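Long-range contact in purine nucleosidase, (IunH-1) (Sulfolobus solfataricus, PDB 3T8J), which belongs to the nucleosidase family and folds as an alpha/beta protein round a mixed, mostly parallel sheet, with a sodium ion bound beside the ends of its strands: residues T196-M210 and K297-F311. Residues are numbered along the deposited sequence; the frame is centred on the assembly and turned at random.
Sequences TDEEWNVIKNMKTRM and KKSFMEKIYDLLNWF
M210, F311 and L308 bury the most surface where the C-terminal end of this alpha/beta nucleosidase fold, helix 297-308 and its short tail, packs on helix 197-204 and the start of helix 209-227. Helices 197-204 and 297-308 run nearly parallel, 17° apart, but their axes come no closer than 11.8 Å, a gap that long side chains fill. The C-terminal carboxylate of F311 meets the first turn of helix 209-227, whose N-H groups still lack helical partners: M210 N donates to F311 O at 2.8 Å and R209 N to F311 OXT at 3.0 Å. The negative chain end probably also gains from the helix dipole there. CG of F311 sits between its backbone N and carboxylate carbon (chi1 61°), and M210 CG lies over one face of the ring, 3.8 Å from the centroid, a CH-pi contact. M210 suits this place because its unbranched chain can bend at chi2 and chi3; its sulfur sits obliquely to the ring as a Met-aromatic contact, while CE turns to L307. The forked end of L308 serves two neighbours, CD2 meeting M210 CE and CD1 packing against I203 CG2. Y305, long and flat, bridges the gap between the helices, its ring edge meeting I203 CG1 and its CD1 lying 3.5 Å from M206 CE. At the far end E199 serves twice: it forms a capping box with T196, and its OE1 also takes a salt bridge on the syn side from K297 NZ, at 2.6 Å. K297 spans the distance with an extended chain and shares its ammonium with P194 O. OG1 of T208, the N-cap of helix 209-227, accepts from S211 N and donates to L308 O at 2.6 Å, nearly in line with the carbonyl (166°).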
loop_
_atom_site.group_PDB
_atom_site.type_symbol
_atom_site.label_atom_id
_atom_site.label_comp_id
_atom_site.label_asym_id
_atom_site.label_seq_id
_atom_site.Cartn_x
_atom_site.Cartn_y
_atom_site.Cartn_z
ATOM N N THR A 196 -9.560 16.101 36.445
ATOM C CA THR A 196 -10.968 16.512 36.529
ATOM C C THR A 196 -11.104 17.962 36.976
ATOM O O THR A 196 -10.149 18.562 37.467
ATOM C CB THR A 196 -11.743 15.645 37.545
ATOM O OG1 THR A 196 -11.212 15.848 38.854
ATOM C CG2 THR A 196 -11.678 14.160 37.179
ATOM N N ASP A 197 -12.305 18.521 36.820
ATOM C CA ASP A 197 -12.544 19.888 37.286
ATOM C C ASP A 197 -12.229 20.037 38.778
ATOM O O ASP A 197 -11.667 21.050 39.179
ATOM C CB ASP A 197 -13.982 20.346 36.989
ATOM C CG ASP A 197 -14.214 20.701 35.502
ATOM O OD1 ASP A 197 -13.244 20.999 34.761
ATOM O OD2 ASP A 197 -15.399 20.712 35.081
ATOM N N GLU A 198 -12.586 19.034 39.589
ATOM C CA GLU A 198 -12.284 19.030 41.034
ATOM C C GLU A 198 -10.782 19.140 41.297
ATOM O O GLU A 198 -10.322 19.940 42.125
ATOM C CB GLU A 198 -12.845 17.754 41.700
ATOM C CG GLU A 198 -12.428 17.516 43.183
ATOM C CD GLU A 198 -11.319 16.443 43.350
ATOM O OE1 GLU A 198 -11.577 15.272 42.965
ATOM O OE2 GLU A 198 -10.210 16.754 43.880
ATOM N N GLU A 199 -10.017 18.330 40.578
ATOM C CA GLU A 199 -8.567 18.314 40.709
ATOM C C GLU A 199 -7.934 19.619 40.227
ATOM O O GLU A 199 -7.035 20.146 40.870
ATOM C CB GLU A 199 -7.993 17.105 39.953
ATOM C CG GLU A 199 -8.367 15.787 40.624
ATOM C CD GLU A 199 -8.103 14.553 39.787
ATOM O OE1 GLU A 199 -8.151 14.630 38.538
ATOM O OE2 GLU A 199 -7.878 13.489 40.399
ATOM N N TRP A 200 -8.414 20.134 39.106
ATOM C CA TRP A 200 -7.943 21.404 38.550
ATOM C C TRP A 200 -8.161 22.555 39.534
ATOM O O TRP A 200 -7.251 23.351 39.761
ATOM C CB TRP A 200 -8.660 21.656 37.225
ATOM C CG TRP A 200 -8.360 22.936 36.500
ATOM C CD1 TRP A 200 -9.224 23.975 36.309
ATOM C CD2 TRP A 200 -7.160 23.285 35.810
ATOM N NE1 TRP A 200 -8.627 24.954 35.553
ATOM C CE2 TRP A 200 -7.354 24.562 35.248
ATOM C CE3 TRP A 200 -5.921 22.659 35.635
ATOM C CZ2 TRP A 200 -6.373 25.210 34.509
ATOM C CZ3 TRP A 200 -4.942 23.318 34.902
ATOM C CH2 TRP A 200 -5.182 24.583 34.354
ATOM N N ASN A 201 -9.346 22.619 40.137
ATOM C CA ASN A 201 -9.642 23.647 41.150
ATOM C C ASN A 201 -8.712 23.551 42.367
ATOM O O ASN A 201 -8.270 24.580 42.910
ATOM C CB ASN A 201 -11.118 23.582 41.584
ATOM C CG ASN A 201 -12.080 24.146 40.528
ATOM O OD1 ASN A 201 -11.674 24.862 39.603
ATOM N ND2 ASN A 201 -13.364 23.819 40.669
ATOM N N VAL A 202 -8.390 22.328 42.796
ATOM C CA VAL A 202 -7.446 22.153 43.908
ATOM C C VAL A 202 -6.086 22.748 43.536
ATOM O O VAL A 202 -5.471 23.463 44.328
ATOM C CB VAL A 202 -7.267 20.666 44.309
ATOM C CG1 VAL A 202 -6.028 20.487 45.207
ATOM C CG2 VAL A 202 -8.521 20.144 44.996
ATOM N N ILE A 203 -5.629 22.458 42.325
ATOM C CA ILE A 203 -4.357 22.985 41.853
ATOM C C ILE A 203 -4.363 24.521 41.760
ATOM O O ILE A 203 -3.390 25.168 42.153
ATOM C CB ILE A 203 -3.939 22.334 40.498
ATOM C CG1 ILE A 203 -3.671 20.841 40.713
ATOM C CG2 ILE A 203 -2.712 23.025 39.906
ATOM C CD1 ILE A 203 -3.524 20.018 39.424
ATOM N N LYS A 204 -5.455 25.102 41.257
ATOM C CA LYS A 204 -5.552 26.558 41.128
ATOM C C LYS A 204 -5.486 27.265 42.484
ATOM O O LYS A 204 -5.146 28.453 42.546
ATOM C CB LYS A 204 -6.848 26.973 40.418
ATOM C CG LYS A 204 -6.894 26.643 38.930
ATOM C CD LYS A 204 -8.183 27.183 38.287
ATOM C CE LYS A 204 -7.997 28.580 37.703
ATOM N NZ LYS A 204 -7.261 28.543 36.394
ATOM N N ASN A 205 -5.821 26.554 43.564
ATOM C CA ASN A 205 -5.805 27.165 44.900
ATOM C C ASN A 205 -4.534 26.915 45.725
ATOM O O ASN A 205 -4.442 27.381 46.860
ATOM C CB ASN A 205 -7.070 26.779 45.695
ATOM C CG ASN A 205 -6.991 25.393 46.355
ATOM O OD1 ASN A 205 -5.905 24.806 46.542
ATOM N ND2 ASN A 205 -8.168 24.870 46.737
ATOM N N MET A 206 -3.563 26.204 45.150
ATOM C CA MET A 206 -2.319 25.851 45.854
ATOM C C MET A 206 -1.368 27.031 46.083
ATOM O O MET A 206 -0.698 27.103 47.117
ATOM C CB MET A 206 -1.576 24.744 45.098
ATOM C CG MET A 206 -2.078 23.349 45.405
ATOM S SD MET A 206 -1.319 22.117 44.340
ATOM C CE MET A 206 -1.293 20.655 45.382
ATOM N N LYS A 207 -1.282 27.925 45.100
ATOM C CA LYS A 207 -0.489 29.172 45.207
ATOM C C LYS A 207 1.018 28.988 45.530
ATOM O O LYS A 207 1.608 29.741 46.303
ATOM C CB LYS A 207 -1.175 30.154 46.172
ATOM C CG LYS A 207 -2.614 30.546 45.738
ATOM C CD LYS A 207 -2.611 31.508 44.532
ATOM C CE LYS A 207 -3.562 31.069 43.421
ATOM N NZ LYS A 207 -2.997 29.936 42.610
ATOM N N THR A 208 1.637 27.982 44.916
ATOM C CA THR A 208 3.105 27.861 44.881
ATOM C C THR A 208 3.571 28.302 43.493
ATOM O O THR A 208 2.759 28.448 42.588
ATOM C CB THR A 208 3.570 26.409 45.075
ATOM O OG1 THR A 208 3.055 25.604 44.007
ATOM C CG2 THR A 208 3.080 25.840 46.380
ATOM N N ARG A 209 4.876 28.501 43.308
ATOM C CA ARG A 209 5.384 28.898 42.003
ATOM C C ARG A 209 5.110 27.776 40.995
ATOM O O ARG A 209 4.713 28.037 39.854
ATOM C CB ARG A 209 6.883 29.231 42.072
ATOM C CG ARG A 209 7.217 30.450 42.943
ATOM C CD ARG A 209 8.722 30.547 43.198
ATOM N NE ARG A 209 9.116 31.788 43.858
ATOM C CZ ARG A 209 9.559 32.865 43.216
ATOM N NH1 ARG A 209 9.651 32.853 41.892
ATOM N NH2 ARG A 209 9.908 33.950 43.897
ATOM N N MET A 210 5.301 26.535 41.430
ATOM C CA MET A 210 5.079 25.397 40.553
ATOM C C MET A 210 3.609 25.234 40.183
ATOM O O MET A 210 3.310 24.945 39.025
ATOM C CB MET A 210 5.621 24.091 41.161
ATOM C CG MET A 210 7.076 23.796 40.843
ATOM S SD MET A 210 7.430 23.548 39.077
ATOM C CE MET A 210 6.269 22.293 38.616
ATOM N N LYS A 297 -5.004 5.816 39.386
ATOM C CA LYS A 297 -5.111 7.271 39.245
ATOM C C LYS A 297 -4.703 8.001 40.522
ATOM O O LYS A 297 -4.032 9.039 40.453
ATOM C CB LYS A 297 -6.521 7.722 38.858
ATOM C CG LYS A 297 -6.491 9.148 38.291
ATOM C CD LYS A 297 -7.802 9.869 38.230
ATOM C CE LYS A 297 -7.500 11.311 37.809
ATOM N NZ LYS A 297 -8.678 12.161 37.752
ATOM N N LYS A 298 -5.119 7.468 41.664
ATOM C CA LYS A 298 -4.840 8.098 42.947
ATOM C C LYS A 298 -3.336 8.199 43.168
ATOM O O LYS A 298 -2.829 9.260 43.538
ATOM C CB LYS A 298 -5.492 7.314 44.086
ATOM C CG LYS A 298 -5.195 7.867 45.471
ATOM C CD LYS A 298 -6.053 7.189 46.521
ATOM C CE LYS A 298 -5.683 7.636 47.932
ATOM N NZ LYS A 298 -6.469 6.921 48.975
ATOM N N SER A 299 -2.625 7.104 42.907
ATOM C CA SER A 299 -1.171 7.086 43.065
ATOM C C SER A 299 -0.490 8.076 42.122
ATOM O O SER A 299 0.454 8.753 42.524
ATOM C CB SER A 299 -0.610 5.675 42.847
ATOM O OG SER A 299 -1.059 4.791 43.852
ATOM N N PHE A 300 -0.972 8.160 40.882
ATOM C CA PHE A 300 -0.405 9.092 39.923
ATOM C C PHE A 300 -0.583 10.535 40.388
ATOM O O PHE A 300 0.367 11.313 40.410
ATOM C CB PHE A 300 -1.019 8.908 38.531
ATOM C CG PHE A 300 -0.675 10.020 37.594
ATOM C CD1 PHE A 300 0.638 10.258 37.231
ATOM C CD2 PHE A 300 -1.652 10.863 37.113
ATOM C CE1 PHE A 300 0.972 11.303 36.393
ATOM C CE2 PHE A 300 -1.331 11.921 36.281
ATOM C CZ PHE A 300 -0.012 12.150 35.921
ATOM N N MET A 301 -1.797 10.892 40.794
ATOM C CA MET A 301 -2.058 12.272 41.212
ATOM C C MET A 301 -1.310 12.646 42.485
ATOM O O MET A 301 -0.962 13.800 42.687
ATOM C CB MET A 301 -3.558 12.529 41.351
ATOM C CG MET A 301 -4.295 12.556 40.019
ATOM S SD MET A 301 -3.695 13.805 38.853
ATOM C CE MET A 301 -4.252 15.330 39.624
ATOM N N GLU A 302 -1.035 11.666 43.336
ATOM C CA GLU A 302 -0.186 11.922 44.501
ATOM C C GLU A 302 1.218 12.405 44.080
ATOM O O GLU A 302 1.769 13.310 44.723
ATOM C CB GLU A 302 -0.121 10.689 45.410
ATOM C CG GLU A 302 -1.440 10.432 46.129
ATOM C CD GLU A 302 -1.424 9.206 47.044
ATOM O OE1 GLU A 302 -0.486 8.379 46.941
ATOM O OE2 GLU A 302 -2.355 9.075 47.875
ATOM N N LYS A 303 1.776 11.826 43.009
ATOM C CA LYS A 303 3.074 12.265 42.476
ATOM C C LYS A 303 2.975 13.680 41.923
ATOM O O LYS A 303 3.897 14.478 42.067
ATOM C CB LYS A 303 3.598 11.341 41.358
ATOM C CG LYS A 303 4.125 9.984 41.760
ATOM C CD LYS A 303 5.382 10.058 42.638
ATOM C CE LYS A 303 6.015 8.669 42.839
ATOM N NZ LYS A 303 4.968 7.573 42.970
ATOM N N ILE A 304 1.851 13.998 41.278
ATOM C CA ILE A 304 1.661 15.343 40.727
ATOM C C ILE A 304 1.551 16.408 41.843
ATOM O O ILE A 304 2.234 17.436 41.808
ATOM C CB ILE A 304 0.411 15.392 39.802
ATOM C CG1 ILE A 304 0.609 14.502 38.557
ATOM C CG2 ILE A 304 0.060 16.830 39.420
ATOM C CD1 ILE A 304 1.743 14.913 37.655
ATOM N N TYR A 305 0.708 16.173 42.839
ATOM C CA TYR A 305 0.597 17.136 43.947
ATOM C C TYR A 305 1.934 17.361 44.674
ATOM O O TYR A 305 2.260 18.486 45.073
ATOM C CB TYR A 305 -0.488 16.709 44.944
ATOM C CG TYR A 305 -1.899 16.710 44.388
ATOM C CD1 TYR A 305 -2.413 17.820 43.724
ATOM C CD2 TYR A 305 -2.734 15.613 44.567
ATOM C CE1 TYR A 305 -3.721 17.823 43.221
ATOM C CE2 TYR A 305 -4.035 15.610 44.081
ATOM C CZ TYR A 305 -4.521 16.722 43.413
ATOM O OH TYR A 305 -5.813 16.725 42.935
ATOM N N ASP A 306 2.688 16.285 44.851
ATOM C CA ASP A 306 4.015 16.352 45.445
ATOM C C ASP A 306 4.956 17.263 44.640
ATOM O O ASP A 306 5.670 18.101 45.209
ATOM C CB ASP A 306 4.586 14.933 45.548
ATOM C CG ASP A 306 6.008 14.904 46.069
ATOM O OD1 ASP A 306 6.218 15.136 47.288
ATOM O OD2 ASP A 306 6.924 14.637 45.255
ATOM N N LEU A 307 4.937 17.103 43.315
ATOM C CA LEU A 307 5.721 17.956 42.435
ATOM C C LEU A 307 5.325 19.434 42.567
ATOM O O LEU A 307 6.182 20.311 42.611
ATOM C CB LEU A 307 5.555 17.494 40.974
ATOM C CG LEU A 307 6.249 18.320 39.904
ATOM C CD1 LEU A 307 7.767 18.302 40.081
ATOM C CD2 LEU A 307 5.904 17.824 38.499
ATOM N N LEU A 308 4.026 19.709 42.650
ATOM C CA LEU A 308 3.551 21.103 42.627
ATOM C C LEU A 308 3.829 21.840 43.945
ATOM O O LEU A 308 3.786 23.074 44.004
ATOM C CB LEU A 308 2.070 21.163 42.261
ATOM C CG LEU A 308 1.699 20.582 40.900
ATOM C CD1 LEU A 308 0.213 20.867 40.596
ATOM C CD2 LEU A 308 2.589 21.141 39.787
ATOM N N ASN A 309 4.129 21.078 44.984
ATOM C CA ASN A 309 4.563 21.628 46.259
ATOM C C ASN A 309 6.084 21.856 46.385
ATOM O O ASN A 309 6.549 22.276 47.432
ATOM C CB ASN A 309 4.072 20.719 47.388
ATOM C CG ASN A 309 2.623 20.986 47.758
ATOM O OD1 ASN A 309 1.781 20.090 47.693
ATOM N ND2 ASN A 309 2.321 22.228 48.127
ATOM N N TRP A 310 6.840 21.582 45.321
ATOM C CA TRP A 310 8.309 21.729 45.321
ATOM C C TRP A 310 8.770 23.143 45.712
ATOM O O TRP A 310 9.607 23.332 46.609
ATOM C CB TRP A 310 8.812 21.345 43.915
ATOM C CG TRP A 310 10.304 21.189 43.727
ATOM C CD1 TRP A 310 11.283 21.263 44.688
ATOM C CD2 TRP A 310 10.977 20.890 42.496
ATOM N NE1 TRP A 310 12.518 21.056 44.121
ATOM C CE2 TRP A 310 12.359 20.816 42.778
ATOM C CE3 TRP A 310 10.545 20.687 41.177
ATOM C CZ2 TRP A 310 13.318 20.533 41.788
ATOM C CZ3 TRP A 310 11.500 20.415 40.197
ATOM C CH2 TRP A 310 12.868 20.334 40.509
ATOM N N PHE A 311 8.198 24.134 45.039
ATOM C CA PHE A 311 8.479 25.535 45.315
ATOM C C PHE A 311 7.399 26.378 44.650
ATOM O O PHE A 311 6.682 25.846 43.792
ATOM C CB PHE A 311 9.872 25.926 44.799
ATOM C CG PHE A 311 10.047 25.771 43.319
ATOM C CD1 PHE A 311 9.887 26.852 42.470
ATOM C CD2 PHE A 311 10.377 24.537 42.766
ATOM C CE1 PHE A 311 10.035 26.712 41.094
ATOM C CE2 PHE A 311 10.538 24.385 41.403
ATOM C CZ PHE A 311 10.359 25.462 40.554
ATOM O OXT PHE A 311 7.221 27.568 44.952
#